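Local coordinates for 2-hydroxyisobutanoyl-CoA mutase large subunit (Aquincola tertiaricarbonis, PDB 4R3U), which catalyses, together with the cobalamin-binding small subunit, the isomerisation of 2-hydroxyisobutyryl-CoA and (S)-3-hydroxybutyryl-CoA, at residues Y255-A260 / A269-N274; T207-A210 / K214-M217; A311-L316 / F340-A345. All coordinates share one frame; numbering follows the deposited sequence.

Interaction 1. Residues Y255-A260 / A269-N274; sequences YHISEA and AFTLAN. With 3HC (3-hydroxybutanoyl-coenzyme A), chain E.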
loop_
_atom_site.group_PDB
_atom_site.type_symbol
_atom_site.label_atom_id
_atom_site.label_comp_id
_atom_site.label_asym_id
_atom_site.label_seq_id
_atom_site.Cartn_x
_atom_site.Cartn_y
_atom_site.Cartn_z
ATOM N N TYR A 255 -10.605 18.795 -1.738
ATOM C CA TYR A 255 -9.319 18.418 -2.299
ATOM C C TYR A 255 -8.326 19.598 -2.456
ATOM O O TYR A 255 -7.190 19.541 -1.967
ATOM C CB TYR A 255 -9.501 17.667 -3.644
ATOM C CG TYR A 255 -8.186 17.169 -4.225
ATOM C CD1 TYR A 255 -7.624 15.964 -3.802
ATOM C CD2 TYR A 255 -7.465 17.941 -5.136
ATOM C CE1 TYR A 255 -6.371 15.549 -4.252
ATOM C CE2 TYR A 255 -6.215 17.531 -5.605
ATOM C CZ TYR A 255 -5.668 16.333 -5.159
ATOM O OH TYR A 255 -4.437 15.915 -5.623
ATOM N N HIS A 256 -8.767 20.644 -3.163
ATOM C CA HIS A 256 -7.984 21.826 -3.492
ATOM C C HIS A 256 -7.650 22.636 -2.270
ATOM O O HIS A 256 -6.582 23.242 -2.235
ATOM C CB HIS A 256 -8.718 22.661 -4.539
ATOM C CG HIS A 256 -9.353 21.824 -5.608
ATOM N ND1 HIS A 256 -10.636 21.297 -5.450
ATOM C CD2 HIS A 256 -8.857 21.419 -6.799
ATOM C CE1 HIS A 256 -10.876 20.613 -6.557
ATOM N NE2 HIS A 256 -9.840 20.662 -7.399
ATOM N N ILE A 257 -8.576 22.671 -1.267
ATOM C CA ILE A 257 -8.374 23.363 0.007
ATOM C C ILE A 257 -7.206 22.650 0.709
ATOM O O ILE A 257 -6.254 23.318 1.133
ATOM C CB ILE A 257 -9.696 23.436 0.859
ATOM C CG1 ILE A 257 -10.757 24.368 0.192
ATOM C CG2 ILE A 257 -9.435 23.873 2.328
ATOM C CD1 ILE A 257 -12.216 24.036 0.525
ATOM N N SER A 258 -7.242 21.293 0.764
ATOM C CA SER A 258 -6.150 20.507 1.358
ATOM C C SER A 258 -4.824 20.745 0.616
ATOM O O SER A 258 -3.804 21.071 1.234
ATOM C CB SER A 258 -6.484 19.020 1.341
ATOM O OG SER A 258 -5.482 18.294 2.028
ATOM N N GLU A 259 -4.853 20.561 -0.710
ATOM C CA GLU A 259 -3.690 20.707 -1.588
ATOM C C GLU A 259 -3.084 22.127 -1.615
ATOM O O GLU A 259 -1.879 22.272 -1.888
ATOM C CB GLU A 259 -3.997 20.153 -2.975
ATOM C CG GLU A 259 -4.172 18.647 -2.965
ATOM C CD GLU A 259 -2.888 17.848 -2.999
ATOM O OE1 GLU A 259 -2.688 17.006 -2.094
ATOM O OE2 GLU A 259 -2.064 18.088 -3.911
ATOM N N ALA A 260 -3.909 23.154 -1.286
ATOM C CA ALA A 260 -3.477 24.547 -1.140
ATOM C C ALA A 260 -2.702 24.725 0.204
ATOM O O ALA A 260 -2.164 25.799 0.456
ATOM C CB ALA A 260 -4.677 25.482 -1.183
ATOM N N ALA A 269 -14.487 21.231 7.051
ATOM C CA ALA A 269 -15.307 22.373 7.473
ATOM C C ALA A 269 -15.529 23.443 6.422
ATOM O O ALA A 269 -16.646 23.918 6.300
ATOM C CB ALA A 269 -14.746 22.984 8.742
ATOM N N PHE A 270 -14.488 23.819 5.647
ATOM C CA PHE A 270 -14.630 24.861 4.611
ATOM C C PHE A 270 -15.483 24.395 3.421
ATOM O O PHE A 270 -16.186 25.214 2.830
ATOM C CB PHE A 270 -13.267 25.432 4.179
ATOM C CG PHE A 270 -12.392 26.048 5.262
ATOM C CD1 PHE A 270 -12.889 26.278 6.544
ATOM C CD2 PHE A 270 -11.088 26.431 4.987
ATOM C CE1 PHE A 270 -12.092 26.852 7.526
ATOM C CE2 PHE A 270 -10.310 27.051 5.963
ATOM C CZ PHE A 270 -10.810 27.236 7.228
ATOM N N THR A 271 -15.489 23.076 3.138
ATOM C CA THR A 271 -16.300 22.476 2.085
ATOM C C THR A 271 -17.764 22.508 2.522
ATOM O O THR A 271 -18.644 22.873 1.718
ATOM C CB THR A 271 -15.813 21.058 1.745
ATOM O OG1 THR A 271 -14.428 21.112 1.444
ATOM C CG2 THR A 271 -16.547 20.456 0.553
ATOM N N LEU A 272 -18.019 22.156 3.793
ATOM C CA LEU A 272 -19.363 22.228 4.349
ATOM C C LEU A 272 -19.881 23.672 4.411
ATOM O O LEU A 272 -21.054 23.900 4.100
ATOM C CB LEU A 272 -19.464 21.496 5.687
ATOM C CG LEU A 272 -19.347 19.966 5.579
ATOM C CD1 LEU A 272 -19.511 19.314 6.922
ATOM C CD2 LEU A 272 -20.349 19.385 4.573
ATOM N N ALA A 273 -18.985 24.658 4.690
ATOM C CA ALA A 273 -19.331 26.098 4.694
ATOM C C ALA A 273 -19.844 26.524 3.310
ATOM O O ALA A 273 -20.847 27.234 3.211
ATOM C CB ALA A 273 -18.126 26.935 5.110
ATOM N N ASN A 274 -19.178 26.034 2.250
ATOM C CA ASN A 274 -19.517 26.265 0.840
ATOM C C ASN A 274 -20.852 25.615 0.477
ATOM O O ASN A 274 -21.675 26.259 -0.183
ATOM C CB ASN A 274 -18.390 25.773 -0.070
ATOM C CG ASN A 274 -17.193 26.707 -0.093
ATOM O OD1 ASN A 274 -17.264 27.869 0.336
ATOM N ND2 ASN A 274 -16.084 26.256 -0.672
HETATM N N1A 3HC E . -25.974 -0.559 -4.931
HETATM C C2A 3HC E . -26.966 -0.146 -5.950
HETATM N N3A 3HC E . -26.497 0.992 -6.752
HETATM C C4A 3HC E . -25.281 1.552 -6.547
HETATM C C5A 3HC E . -24.442 1.111 -5.587
HETATM C C6A 3HC E . -24.802 0.085 -4.784
HETATM N N6A 3HC E . -23.934 -0.305 -3.851
HETATM N N7A 3HC E . -23.336 1.857 -5.652
HETATM C C8A 3HC E . -23.483 2.737 -6.638
HETATM N N9A 3HC E . -24.691 2.571 -7.169
HETATM C C1B 3HC E . -25.335 3.310 -8.297
HETATM C C2B 3HC E . -25.582 4.769 -7.974
HETATM O O2B 3HC E . -26.837 4.959 -7.311
HETATM C C3B 3HC E . -25.562 5.408 -9.352
HETATM O O3B 3HC E . -26.838 5.240 -10.018
HETATM P P3B 3HC E . -27.583 6.426 -10.821
HETATM O O7A 3HC E . -26.617 6.767 -11.885
HETATM O O8A 3HC E . -28.811 5.744 -11.296
HETATM O O9A 3HC E . -27.787 7.446 -9.768
HETATM C C4B 3HC E . -24.523 4.586 -10.108
HETATM O O4B 3HC E . -24.440 3.294 -9.433
HETATM C C5B 3HC E . -23.164 5.307 -10.144
HETATM O O5B 3HC E . -22.543 5.260 -8.840
HETATM P P1A 3HC E . -22.208 6.582 -7.949
HETATM O O1A 3HC E . -23.111 7.715 -8.290
HETATM O O2A 3HC E . -22.107 6.170 -6.539
HETATM O O3A 3HC E . -20.676 6.807 -8.495
HETATM P P2A 3HC E . -20.178 7.832 -9.654
HETATM O O4A 3HC E . -18.732 7.635 -9.832
HETATM O O5A 3HC E . -21.058 7.773 -10.847
HETATM O O6A 3HC E . -20.447 9.219 -8.943
HETATM C CBP 3HC E . -19.955 11.250 -7.716
HETATM C CCP 3HC E . -19.699 9.732 -7.827
HETATM C CDP 3HC E . -21.426 11.417 -7.312
HETATM C CEP 3HC E . -19.090 11.831 -6.591
HETATM C CAP 3HC E . -19.690 11.972 -9.079
HETATM O OAP 3HC E . -20.035 13.375 -9.086
HETATM C C9P 3HC E . -18.313 11.706 -9.752
HETATM O O9P 3HC E . -18.145 10.745 -10.505
HETATM N N8P 3HC E . -17.363 12.632 -9.543
HETATM C C7P 3HC E . -16.046 12.526 -10.183
HETATM C C6P 3HC E . -15.261 13.815 -9.990
HETATM C C5P 3HC E . -13.838 13.719 -10.549
HETATM O O5P 3HC E . -13.369 12.670 -11.001
HETATM N N4P 3HC E . -13.176 14.880 -10.495
HETATM C C3P 3HC E . -11.801 15.015 -10.953
HETATM C C2P 3HC E . -11.194 16.189 -10.233
HETATM S S1P 3HC E . -9.437 16.402 -10.651
HETATM C C1 3HC E . -9.146 17.876 -9.660
HETATM O O1 3HC E . -9.937 18.814 -9.582
HETATM C C2 3HC E . -7.864 17.888 -8.808
HETATM C C3 3HC E . -6.617 18.208 -9.635
HETATM O O3 3HC E . -6.494 17.260 -10.690
HETATM C C4 3HC E . -6.668 19.636 -10.198
#
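Behind the substrate pocket of the TIM barrel, Ile257 of the short helix 255-259 packs against Phe270 and Thr271 of helix 264-283. The contact is buried and apolar, with no hydrogen bond between segments 255-260 and 269-274. Ile257 uses both of its branches. Ile257 CG2 lies 4.0 Å from Phe270 CD2, approaching that ring obliquely. Ile257 CD1 reaches to 3.8 Å from Thr271 OG1. That hydroxyl has its stronger polar partner in its own helix, the carbonyl oxygen of Glu267. Phe270 also meets other helices: Phe455 edge-to-face, and Ile436.

The two residues just before Ile257 turn to the ligand. Tyr255 has CG anti to the backbone N (chi1 -176°), and its ring carbon CE2 comes obliquely to 3.6 Å from C2 of 3HC. Glu259 CG lies over one face of this ring, toward the rim, and the ring of Phe299 meets it nearly parallel. Tyr255 and His256 also touch cobalamin. The helix therefore stands between helix 264-283 and the active site. His256 NE2 donates to the thioester oxygen O1 of 3HC at 2.9 Å, with O1 at the ring edge, in the imidazole plane, and an N-H...O angle of 157°.

Interaction 2. Residues T207-A210 / K214-M217; sequences TVQA and KEYM. With 3HC (3-hydroxybutanoyl-coenzyme A), chain E.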
loop_
_atom_site.group_PDB
_atom_site.type_symbol
_atom_site.label_atom_id
_atom_site.label_comp_id
_atom_site.label_asym_id
_atom_site.label_seq_id
_atom_site.Cartn_x
_atom_site.Cartn_y
_atom_site.Cartn_z
ATOM N N THR A 207 -20.547 14.589 -14.346
ATOM C CA THR A 207 -20.249 15.653 -13.396
ATOM C C THR A 207 -19.436 16.787 -14.057
ATOM O O THR A 207 -18.589 16.534 -14.915
ATOM C CB THR A 207 -19.376 15.083 -12.248
ATOM O OG1 THR A 207 -19.875 13.820 -11.799
ATOM C CG2 THR A 207 -19.227 16.043 -11.078
ATOM N N VAL A 208 -19.698 18.028 -13.615
ATOM C CA VAL A 208 -18.912 19.243 -13.852
ATOM C C VAL A 208 -18.570 19.679 -12.427
ATOM O O VAL A 208 -19.439 19.610 -11.546
ATOM C CB VAL A 208 -19.606 20.345 -14.676
ATOM C CG1 VAL A 208 -19.576 20.006 -16.163
ATOM C CG2 VAL A 208 -21.042 20.606 -14.194
ATOM N N GLN A 209 -17.287 19.959 -12.152
ATOM C CA GLN A 209 -16.840 20.354 -10.802
ATOM C C GLN A 209 -17.604 21.600 -10.316
ATOM O O GLN A 209 -18.129 21.591 -9.199
ATOM C CB GLN A 209 -15.314 20.545 -10.745
ATOM C CG GLN A 209 -14.786 20.634 -9.328
ATOM C CD GLN A 209 -13.316 20.379 -9.282
ATOM O OE1 GLN A 209 -12.490 21.304 -9.385
ATOM N NE2 GLN A 209 -12.967 19.103 -9.203
ATOM N N ALA A 210 -17.686 22.641 -11.171
ATOM C CA ALA A 210 -18.472 23.877 -10.997
ATOM C C ALA A 210 -18.304 24.753 -9.727
ATOM O O ALA A 210 -18.513 25.964 -9.799
ATOM C CB ALA A 210 -19.942 23.606 -11.287
ATOM N N LYS A 214 -14.680 27.426 -3.732
ATOM C CA LYS A 214 -13.388 26.823 -3.462
ATOM C C LYS A 214 -12.304 27.368 -4.376
ATOM O O LYS A 214 -11.128 27.208 -4.081
ATOM C CB LYS A 214 -13.488 25.279 -3.496
ATOM C CG LYS A 214 -13.768 24.660 -4.849
ATOM C CD LYS A 214 -12.516 24.227 -5.589
ATOM C CE LYS A 214 -12.900 23.354 -6.762
ATOM N NZ LYS A 214 -13.512 24.114 -7.902
ATOM N N GLU A 215 -12.698 27.994 -5.507
ATOM C CA GLU A 215 -11.784 28.630 -6.471
ATOM C C GLU A 215 -11.232 29.914 -5.862
ATOM O O GLU A 215 -10.031 30.146 -5.922
ATOM C CB GLU A 215 -12.506 28.912 -7.797
ATOM C CG GLU A 215 -12.811 27.649 -8.615
ATOM C CD GLU A 215 -11.601 26.807 -8.961
ATOM O OE1 GLU A 215 -10.513 27.387 -9.146
ATOM O OE2 GLU A 215 -11.710 25.564 -8.947
ATOM N N TYR A 216 -12.104 30.712 -5.207
ATOM C CA TYR A 216 -11.675 31.937 -4.516
ATOM C C TYR A 216 -10.801 31.591 -3.308
ATOM O O TYR A 216 -9.799 32.254 -3.039
ATOM C CB TYR A 216 -12.884 32.795 -4.094
ATOM C CG TYR A 216 -13.708 33.282 -5.264
ATOM C CD1 TYR A 216 -13.201 34.220 -6.160
ATOM C CD2 TYR A 216 -15.003 32.820 -5.469
ATOM C CE1 TYR A 216 -13.951 34.652 -7.258
ATOM C CE2 TYR A 216 -15.766 33.254 -6.556
ATOM C CZ TYR A 216 -15.232 34.161 -7.456
ATOM O OH TYR A 216 -15.978 34.576 -8.537
ATOM N N MET A 217 -11.189 30.525 -2.607
ATOM C CA MET A 217 -10.552 29.988 -1.422
ATOM C C MET A 217 -9.202 29.317 -1.760
ATOM O O MET A 217 -8.210 29.532 -1.048
ATOM C CB MET A 217 -11.476 28.905 -0.825
ATOM C CG MET A 217 -12.571 29.394 0.049
ATOM S SD MET A 217 -13.197 27.969 0.986
ATOM C CE MET A 217 -14.672 28.682 1.647
HETATM N N1A 3HC E . -25.974 -0.559 -4.931
HETATM C C2A 3HC E . -26.966 -0.146 -5.950
HETATM N N3A 3HC E . -26.497 0.992 -6.752
HETATM C C4A 3HC E . -25.281 1.552 -6.547
HETATM C C5A 3HC E . -24.442 1.111 -5.587
HETATM C C6A 3HC E . -24.802 0.085 -4.784
HETATM N N6A 3HC E . -23.934 -0.305 -3.851
HETATM N N7A 3HC E . -23.336 1.857 -5.652
HETATM C C8A 3HC E . -23.483 2.737 -6.638
HETATM N N9A 3HC E . -24.691 2.571 -7.169
HETATM C C1B 3HC E . -25.335 3.310 -8.297
HETATM C C2B 3HC E . -25.582 4.769 -7.974
HETATM O O2B 3HC E . -26.837 4.959 -7.311
HETATM C C3B 3HC E . -25.562 5.408 -9.352
HETATM O O3B 3HC E . -26.838 5.240 -10.018
HETATM P P3B 3HC E . -27.583 6.426 -10.821
HETATM O O7A 3HC E . -26.617 6.767 -11.885
HETATM O O8A 3HC E . -28.811 5.744 -11.296
HETATM O O9A 3HC E . -27.787 7.446 -9.768
HETATM C C4B 3HC E . -24.523 4.586 -10.108
HETATM O O4B 3HC E . -24.440 3.294 -9.433
HETATM C C5B 3HC E . -23.164 5.307 -10.144
HETATM O O5B 3HC E . -22.543 5.260 -8.840
HETATM P P1A 3HC E . -22.208 6.582 -7.949
HETATM O O1A 3HC E . -23.111 7.715 -8.290
HETATM O O2A 3HC E . -22.107 6.170 -6.539
HETATM O O3A 3HC E . -20.676 6.807 -8.495
HETATM P P2A 3HC E . -20.178 7.832 -9.654
HETATM O O4A 3HC E . -18.732 7.635 -9.832
HETATM O O5A 3HC E . -21.058 7.773 -10.847
HETATM O O6A 3HC E . -20.447 9.219 -8.943
HETATM C CBP 3HC E . -19.955 11.250 -7.716
HETATM C CCP 3HC E . -19.699 9.732 -7.827
HETATM C CDP 3HC E . -21.426 11.417 -7.312
HETATM C CEP 3HC E . -19.090 11.831 -6.591
HETATM C CAP 3HC E . -19.690 11.972 -9.079
HETATM O OAP 3HC E . -20.035 13.375 -9.086
HETATM C C9P 3HC E . -18.313 11.706 -9.752
HETATM O O9P 3HC E . -18.145 10.745 -10.505
HETATM N N8P 3HC E . -17.363 12.632 -9.543
HETATM C C7P 3HC E . -16.046 12.526 -10.183
HETATM C C6P 3HC E . -15.261 13.815 -9.990
HETATM C C5P 3HC E . -13.838 13.719 -10.549
HETATM O O5P 3HC E . -13.369 12.670 -11.001
HETATM N N4P 3HC E . -13.176 14.880 -10.495
HETATM C C3P 3HC E . -11.801 15.015 -10.953
HETATM C C2P 3HC E . -11.194 16.189 -10.233
HETATM S S1P 3HC E . -9.437 16.402 -10.651
HETATM C C1 3HC E . -9.146 17.876 -9.660
HETATM O O1 3HC E . -9.937 18.814 -9.582
HETATM C C2 3HC E . -7.864 17.888 -8.808
HETATM C C3 3HC E . -6.617 18.208 -9.635
HETATM O O3 3HC E . -6.494 17.260 -10.690
HETATM C C4 3HC E . -6.668 19.636 -10.198
#
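Lys214 NZ is gripped by Gln209 and Glu215, and also by Asn180 OD1 and the carbonyl oxygen of Asp211. The bond across the contact, from Lys214 NZ to Gln209 OE1, is weak at 3.3 Å. The salt bridge from Lys214 NZ to Glu215 OE2 is modelled at 2.5 Å, a length that is doubtful. It meets the carboxylate on its anti side, 17° out of its plane. Lys214 bends at chi2 and chi4 and crosses Gln209 at about a right angle, with Lys214 CE 3.4 Å from Gln209 OE1.

Gln209 follows barrel strand 206-208, and Lys214 lies in the first turn of helix 213-219. With CG turned away from the backbone N (chi1 -167°) and the chain extended beyond it, the amide of Gln209 reaches the acyl end of the pocket. There Gln209 NE2 donates to thioester oxygen O1 of 3HC at 3.1 Å in a nearly straight bond (164°). Gln209 OE1 also accepts from Asn180 ND2, and weakly from Gln219 NE2. These partners probably help hold the amide so that NE2 faces the ligand. Further along the pantetheine, Thr207 OG1 is hydrogen-bonded to the hydroxyl OAP of 3HC at 2.8 Å.

A leucine in place of Gln209 would probably leave O1 without one N-H donor, and Asn180 ND2 and Lys214 NZ without the Gln209 OE1 acceptor. O1 receives N-H groups from both Gln209 and His256, which is likely to polarise the thioester carbonyl. Asn180, with a weaker bond from Lys214, probably helps position the Gln209 donor as a second shell.

Interaction 3. Residues A311-L316 / F340-A345; sequences AKFRAL and FHCQTA. With 3HC (3-hydroxybutanoyl-coenzyme A), chain E.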
loop_
_atom_site.group_PDB
_atom_site.type_symbol
_atom_site.label_atom_id
_atom_site.label_comp_id
_atom_site.label_asym_id
_atom_site.label_seq_id
_atom_site.Cartn_x
_atom_site.Cartn_y
_atom_site.Cartn_z
ATOM N N ALA A 311 -11.546 8.812 9.461
ATOM C CA ALA A 311 -12.354 9.487 10.472
ATOM C C ALA A 311 -13.025 10.733 9.861
ATOM O O ALA A 311 -14.203 10.989 10.116
ATOM C CB ALA A 311 -11.467 9.904 11.626
ATOM N N LYS A 312 -12.260 11.492 9.046
ATOM C CA LYS A 312 -12.673 12.701 8.360
ATOM C C LYS A 312 -13.819 12.407 7.392
ATOM O O LYS A 312 -14.793 13.156 7.370
ATOM C CB LYS A 312 -11.457 13.285 7.622
ATOM C CG LYS A 312 -11.668 14.647 6.953
ATOM C CD LYS A 312 -10.623 14.887 5.855
ATOM C CE LYS A 312 -11.009 14.170 4.581
ATOM N NZ LYS A 312 -9.900 14.163 3.596
ATOM N N PHE A 313 -13.714 11.313 6.596
ATOM C CA PHE A 313 -14.733 10.929 5.608
ATOM C C PHE A 313 -16.053 10.555 6.283
ATOM O O PHE A 313 -17.117 10.965 5.810
ATOM C CB PHE A 313 -14.229 9.782 4.726
ATOM C CG PHE A 313 -12.994 10.031 3.883
ATOM C CD1 PHE A 313 -12.883 11.178 3.099
ATOM C CD2 PHE A 313 -11.981 9.073 3.802
ATOM C CE1 PHE A 313 -11.764 11.381 2.279
ATOM C CE2 PHE A 313 -10.846 9.287 3.010
ATOM C CZ PHE A 313 -10.756 10.424 2.237
ATOM N N ARG A 314 -15.982 9.800 7.402
ATOM C CA ARG A 314 -17.138 9.353 8.187
ATOM C C ARG A 314 -17.764 10.528 8.903
ATOM O O ARG A 314 -18.995 10.669 8.883
ATOM C CB ARG A 314 -16.746 8.221 9.152
ATOM C CG ARG A 314 -16.239 6.981 8.415
ATOM C CD ARG A 314 -15.543 5.994 9.328
ATOM N NE ARG A 314 -16.480 5.032 9.911
ATOM C CZ ARG A 314 -16.969 5.104 11.144
ATOM N NH1 ARG A 314 -16.617 6.101 11.951
ATOM N NH2 ARG A 314 -17.812 4.175 11.582
ATOM N N ALA A 315 -16.924 11.429 9.455
ATOM C CA ALA A 315 -17.385 12.674 10.101
ATOM C C ALA A 315 -18.107 13.574 9.101
ATOM O O ALA A 315 -19.152 14.102 9.423
ATOM C CB ALA A 315 -16.212 13.421 10.720
ATOM N N LEU A 316 -17.567 13.725 7.885
ATOM C CA LEU A 316 -18.183 14.531 6.816
ATOM C C LEU A 316 -19.574 14.024 6.483
ATOM O O LEU A 316 -20.500 14.822 6.401
ATOM C CB LEU A 316 -17.306 14.507 5.545
ATOM C CG LEU A 316 -16.186 15.529 5.509
ATOM C CD1 LEU A 316 -15.093 15.096 4.566
ATOM C CD2 LEU A 316 -16.724 16.905 5.163
ATOM N N PHE A 340 -19.222 11.060 -2.626
ATOM C CA PHE A 340 -17.981 11.775 -2.915
ATOM C C PHE A 340 -16.981 11.043 -3.799
ATOM O O PHE A 340 -16.883 9.812 -3.764
ATOM C CB PHE A 340 -17.303 12.311 -1.624
ATOM C CG PHE A 340 -16.543 11.302 -0.787
ATOM C CD1 PHE A 340 -17.215 10.428 0.069
ATOM C CD2 PHE A 340 -15.148 11.266 -0.805
ATOM C CE1 PHE A 340 -16.505 9.533 0.884
ATOM C CE2 PHE A 340 -14.444 10.342 -0.018
ATOM C CZ PHE A 340 -15.124 9.494 0.828
ATOM N N HIS A 341 -16.261 11.837 -4.623
ATOM C CA HIS A 341 -15.147 11.386 -5.430
ATOM C C HIS A 341 -13.950 11.668 -4.539
ATOM O O HIS A 341 -13.949 12.638 -3.764
ATOM C CB HIS A 341 -15.008 12.189 -6.731
ATOM C CG HIS A 341 -13.726 11.906 -7.484
ATOM N ND1 HIS A 341 -13.520 10.709 -8.154
ATOM C CD2 HIS A 341 -12.612 12.655 -7.605
ATOM C CE1 HIS A 341 -12.310 10.771 -8.651
ATOM N NE2 HIS A 341 -11.729 11.925 -8.370
ATOM N N CYS A 342 -12.933 10.824 -4.645
ATOM C CA CYS A 342 -11.722 10.971 -3.849
ATOM C C CYS A 342 -10.497 10.911 -4.766
ATOM O O CYS A 342 -10.487 10.179 -5.750
ATOM C CB CYS A 342 -11.669 9.893 -2.758
ATOM S SG CYS A 342 -10.349 10.111 -1.544
ATOM N N GLN A 343 -9.474 11.693 -4.439
ATOM C CA GLN A 343 -8.197 11.657 -5.126
ATOM C C GLN A 343 -7.183 11.558 -4.027
ATOM O O GLN A 343 -7.347 12.201 -2.988
ATOM C CB GLN A 343 -7.966 12.902 -5.997
ATOM C CG GLN A 343 -6.688 12.823 -6.853
ATOM C CD GLN A 343 -6.524 13.988 -7.804
ATOM O OE1 GLN A 343 -7.446 14.759 -8.082
ATOM N NE2 GLN A 343 -5.353 14.120 -8.364
ATOM N N THR A 344 -6.150 10.732 -4.234
ATOM C CA THR A 344 -5.072 10.552 -3.281
ATOM C C THR A 344 -4.259 11.849 -3.237
ATOM O O THR A 344 -4.269 12.610 -4.228
ATOM C CB THR A 344 -4.299 9.246 -3.582
ATOM O OG1 THR A 344 -3.673 9.329 -4.863
ATOM C CG2 THR A 344 -5.199 7.999 -3.528
ATOM N N ALA A 345 -3.615 12.153 -2.070
ATOM C CA ALA A 345 -2.846 13.386 -1.914
ATOM C C ALA A 345 -1.574 13.466 -2.745
ATOM O O ALA A 345 -0.530 12.883 -2.405
ATOM C CB ALA A 345 -2.539 13.634 -0.451
HETATM N N1A 3HC E . -25.974 -0.559 -4.931
HETATM C C2A 3HC E . -26.966 -0.146 -5.950
HETATM N N3A 3HC E . -26.497 0.992 -6.752
HETATM C C4A 3HC E . -25.281 1.552 -6.547
HETATM C C5A 3HC E . -24.442 1.111 -5.587
HETATM C C6A 3HC E . -24.802 0.085 -4.784
HETATM N N6A 3HC E . -23.934 -0.305 -3.851
HETATM N N7A 3HC E . -23.336 1.857 -5.652
HETATM C C8A 3HC E . -23.483 2.737 -6.638
HETATM N N9A 3HC E . -24.691 2.571 -7.169
HETATM C C1B 3HC E . -25.335 3.310 -8.297
HETATM C C2B 3HC E . -25.582 4.769 -7.974
HETATM O O2B 3HC E . -26.837 4.959 -7.311
HETATM C C3B 3HC E . -25.562 5.408 -9.352
HETATM O O3B 3HC E . -26.838 5.240 -10.018
HETATM P P3B 3HC E . -27.583 6.426 -10.821
HETATM O O7A 3HC E . -26.617 6.767 -11.885
HETATM O O8A 3HC E . -28.811 5.744 -11.296
HETATM O O9A 3HC E . -27.787 7.446 -9.768
HETATM C C4B 3HC E . -24.523 4.586 -10.108
HETATM O O4B 3HC E . -24.440 3.294 -9.433
HETATM C C5B 3HC E . -23.164 5.307 -10.144
HETATM O O5B 3HC E . -22.543 5.260 -8.840
HETATM P P1A 3HC E . -22.208 6.582 -7.949
HETATM O O1A 3HC E . -23.111 7.715 -8.290
HETATM O O2A 3HC E . -22.107 6.170 -6.539
HETATM O O3A 3HC E . -20.676 6.807 -8.495
HETATM P P2A 3HC E . -20.178 7.832 -9.654
HETATM O O4A 3HC E . -18.732 7.635 -9.832
HETATM O O5A 3HC E . -21.058 7.773 -10.847
HETATM O O6A 3HC E . -20.447 9.219 -8.943
HETATM C CBP 3HC E . -19.955 11.250 -7.716
HETATM C CCP 3HC E . -19.699 9.732 -7.827
HETATM C CDP 3HC E . -21.426 11.417 -7.312
HETATM C CEP 3HC E . -19.090 11.831 -6.591
HETATM C CAP 3HC E . -19.690 11.972 -9.079
HETATM O OAP 3HC E . -20.035 13.375 -9.086
HETATM C C9P 3HC E . -18.313 11.706 -9.752
HETATM O O9P 3HC E . -18.145 10.745 -10.505
HETATM N N8P 3HC E . -17.363 12.632 -9.543
HETATM C C7P 3HC E . -16.046 12.526 -10.183
HETATM C C6P 3HC E . -15.261 13.815 -9.990
HETATM C C5P 3HC E . -13.838 13.719 -10.549
HETATM O O5P 3HC E . -13.369 12.670 -11.001
HETATM N N4P 3HC E . -13.176 14.880 -10.495
HETATM C C3P 3HC E . -11.801 15.015 -10.953
HETATM C C2P 3HC E . -11.194 16.189 -10.233
HETATM S S1P 3HC E . -9.437 16.402 -10.651
HETATM C C1 3HC E . -9.146 17.876 -9.660
HETATM O O1 3HC E . -9.937 18.814 -9.582
HETATM C C2 3HC E . -7.864 17.888 -8.808
HETATM C C3 3HC E . -6.617 18.208 -9.635
HETATM O O3 3HC E . -6.494 17.260 -10.690
HETATM C C4 3HC E . -6.668 19.636 -10.198
#
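Phe313 reaches from helix 306-327 to strand 340-344, in the beta-alpha-beta unit made of strand 298-302, helix 306-327 and strand 340-344, part of the TIM barrel. Phe313 CB is 4.0 Å from Phe340 CZ. Phe313 CG is 3.8 Å from the same Phe340 CZ. One step on, Phe313 CD1 meets Phe340 CE2 at 3.6 Å, and CE1 stays close to that carbon as well. At the tip, Phe313 CZ leaves Phe340 and touches Cys342 SG at 3.8 Å.

Phe340 CZ sits over one face of the Phe313 ring. The two planes are near parallel, at 28°, but the rings are slid apart and barely overlap, with centroids 5.0 Å apart. Phe340 reaches this place with CG between its backbone N and carbonyl carbon (chi1 78°). The sulfur of Cys342 makes an oblique sulfur-aromatic contact with Phe313, 55° off the ring normal.

His341 and Gln343 of the same strand meet the ligand. O5P of 3HC lies over the centre of the His341 ring, 3.2 Å from His341 NE2. Gln343 OE1 comes 3.2 Å from C2 of 3HC. Gln343 also belongs to the 5'-deoxyadenosine pocket. The side chains of Phe340 and Cys342 thus give the helix an apolar, sulfur-and-ring contact, while the Phe340 backbone also borders the ligand. His341 offers 3HC a ring face and Gln343 an oxygen beside carbon. Hydrogen bonds of His341 ND1 with Ser375 OG and of Gln343 NE2 with Asn379 OD1 probably steady their rotation.

Along the chain the order is interaction 2, interaction 1, interaction 3, each closing before the next opens. All lie in the TIM-barrel region. Interactions 2 and 3 both reach the parallel sheet, through strands 206-208 and 340-344. Their centres are about 17 Å apart and they do not touch. Interaction 1 touches both, with its centre about 10 Å from that of interaction 2 and 11 Å from that of interaction 3. His256 meets Gln209 and Lys214, and Asn274 meets Lys214 and Met217. Tyr255 and Leu272 meet segments 340-345 and 311-316. Each contact includes residues that touch the same bound CoA ester, while the packing in interactions 1 and 3 lies behind them.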